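Local coordinates for probable antibiotics synthesis protein (Thermus thermophilus, PDB 1V70), which is of unknown function but has a cupin fold, probably binds a metal ion and may take part in antibiotic synthesis, at residues V52-E57 against G74-A79. Residues are numbered along the deposited sequence; the frame is centred on the assembly and turned at random.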
loop_
_atom_site.group_PDB
_atom_site.type_symbol
_atom_site.label_atom_id
_atom_site.label_comp_id
_atom_site.label_asym_id
_atom_site.label_seq_id
_atom_site.Cartn_x
_atom_site.Cartn_y
_atom_site.Cartn_z
ATOM N N VAL A 52 6.421 1.290 -4.984
ATOM C CA VAL A 52 6.087 2.350 -4.044
ATOM C C VAL A 52 6.397 1.879 -2.628
ATOM O O VAL A 52 5.988 0.786 -2.222
ATOM C CB VAL A 52 4.593 2.746 -4.099
ATOM C CG1 VAL A 52 4.302 3.823 -3.056
ATOM C CG2 VAL A 52 4.235 3.253 -5.486
ATOM N N TYR A 53 7.143 2.701 -1.895
ATOM C CA TYR A 53 7.500 2.426 -0.505
ATOM C C TYR A 53 6.618 3.301 0.378
ATOM O O TYR A 53 6.484 4.499 0.119
ATOM C CB TYR A 53 8.945 2.832 -0.210
ATOM C CG TYR A 53 10.022 2.081 -0.952
ATOM C CD1 TYR A 53 10.423 0.805 -0.550
ATOM C CD2 TYR A 53 10.695 2.679 -2.014
ATOM C CE1 TYR A 53 11.478 0.152 -1.184
ATOM C CE2 TYR A 53 11.746 2.035 -2.654
ATOM C CZ TYR A 53 12.135 0.778 -2.232
ATOM O OH TYR A 53 13.203 0.163 -2.844
ATOM N N TYR A 54 6.024 2.718 1.414
ATOM C CA TYR A 54 5.198 3.470 2.359
ATOM C C TYR A 54 5.707 3.133 3.759
ATOM O O TYR A 54 5.824 1.959 4.115
ATOM C CB TYR A 54 3.723 3.083 2.238
ATOM C CG TYR A 54 2.851 3.719 3.303
ATOM C CD1 TYR A 54 2.544 5.078 3.264
ATOM C CD2 TYR A 54 2.361 2.965 4.370
ATOM C CE1 TYR A 54 1.771 5.672 4.264
ATOM C CE2 TYR A 54 1.588 3.549 5.373
ATOM C CZ TYR A 54 1.297 4.901 5.312
ATOM O OH TYR A 54 0.525 5.482 6.294
ATOM N N ALA A 55 6.027 4.153 4.547
ATOM C CA ALA A 55 6.538 3.920 5.897
ATOM C C ALA A 55 5.433 3.687 6.926
ATOM O O ALA A 55 4.594 4.559 7.164
ATOM C CB ALA A 55 7.425 5.094 6.330
ATOM N N LEU A 56 5.438 2.499 7.530
ATOM C CA LEU A 56 4.459 2.134 8.550
ATOM C C LEU A 56 4.995 2.493 9.933
ATOM O O LEU A 56 4.266 3.014 10.779
ATOM C CB LEU A 56 4.170 0.631 8.499
ATOM C CG LEU A 56 3.465 0.100 7.250
ATOM C CD1 LEU A 56 3.570 -1.419 7.218
ATOM C CD2 LEU A 56 2.009 0.550 7.246
ATOM N N GLU A 57 6.275 2.202 10.156
ATOM C CA GLU A 57 6.954 2.438 11.443
ATOM C C GLU A 57 8.396 2.817 11.191
ATOM O O GLU A 57 9.055 2.299 10.299
ATOM C CB GLU A 57 6.929 1.188 12.343
ATOM C CG GLU A 57 5.538 0.629 12.636
ATOM C CD GLU A 57 5.632 -0.451 13.708
ATOM O OE1 GLU A 57 6.514 -1.292 13.608
ATOM O OE2 GLU A 57 4.819 -0.435 14.624
ATOM N N GLY A 74 3.789 7.400 7.427
ATOM C CA GLY A 74 2.739 8.108 6.715
ATOM C C GLY A 74 3.173 8.652 5.367
ATOM O O GLY A 74 2.346 9.133 4.593
ATOM N N MET A 75 4.470 8.573 5.085
ATOM C CA MET A 75 5.013 9.061 3.820
ATOM C C MET A 75 5.248 7.931 2.827
ATOM O O MET A 75 5.595 6.810 3.214
ATOM C CB MET A 75 6.333 9.798 4.060
ATOM C CG MET A 75 6.190 11.095 4.843
ATOM S SD MET A 75 7.777 11.847 5.267
ATOM C CE MET A 75 8.379 12.327 3.643
ATOM N N ALA A 76 5.054 8.236 1.549
ATOM C CA ALA A 76 5.252 7.268 0.476
ATOM C C ALA A 76 6.126 7.868 -0.619
ATOM O O ALA A 76 6.060 9.072 -0.892
ATOM C CB ALA A 76 3.904 6.844 -0.107
ATOM N N ALA A 77 6.939 7.021 -1.243
ATOM C CA ALA A 77 7.829 7.434 -2.323
ATOM C C ALA A 77 7.649 6.479 -3.502
ATOM O O ALA A 77 7.558 5.259 -3.319
ATOM C CB ALA A 77 9.275 7.421 -1.849
ATOM N N PHE A 78 7.612 7.046 -4.703
ATOM C CA PHE A 78 7.416 6.295 -5.939
ATOM C C PHE A 78 8.724 6.094 -6.717
ATOM O O PHE A 78 9.450 7.051 -6.977
ATOM C CB PHE A 78 6.415 7.055 -6.819
ATOM C CG PHE A 78 6.007 6.325 -8.067
ATOM C CD1 PHE A 78 5.052 5.316 -8.019
ATOM C CD2 PHE A 78 6.572 6.654 -9.296
ATOM C CE1 PHE A 78 4.662 4.642 -9.178
ATOM C CE2 PHE A 78 6.188 5.985 -10.461
ATOM C CZ PHE A 78 5.232 4.980 -10.400
ATOM N N ALA A 79 9.011 4.850 -7.086
ATOM C CA ALA A 79 10.207 4.522 -7.859
ATOM C C ALA A 79 9.730 3.950 -9.193
ATOM O O ALA A 79 9.362 2.779 -9.287
ATOM C CB ALA A 79 11.054 3.496 -7.115
#
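Tyr53 and Ala77 are joined by two backbone hydrogen bonds, Tyr53 N to Ala77 O at 3.0 Å and Ala77 N to Tyr53 O at 2.9 Å, which set the antiparallel register. Further along, Ala55 N reaches Met75 O at 3.0 Å in a nearly straight hydrogen bond (169° at the hydrogen), and beyond the last bridge Gly74 N hydrogen-bonds Ala55 O. Gly74 has a positive phi of 97°, where a CB would press on the preceding carbonyl oxygen, so glycine suits the entry to strand 75-79.

Val52, Tyr54, Ala76 and Phe78 share one face of the sheet. A chi1 of 173° sets Tyr54 CG anti to the backbone N, and the ring runs along the backbone of Met75 and Gly74, with Tyr54 CD1 3.5 Å from Met75 O and Tyr54 OH 3.5 Å from Gly74 CA. Ala76 CB sits at the ring's edge, 4.0 Å from Tyr54 CD1; being small, Ala76 lets this broad ring lie close to the neighbouring backbone. Val52 CG2 meets the edge of the Phe78 ring at CD1, 3.4 Å away, and Phe23 of the second subunit meets that same ring. On the other face, Tyr53 and Ala77 turn into the interior against Val62 and Leu71, and Tyr53 OH hydrogen-bonds Gln41 OE1.

Residues 75-78 also pair with a strand of the second subunit, continuing the sheet across the dimer. Two strands of the facing sheet separate this antiparallel pair in sequence, as in the two-sheet barrel of a cupin.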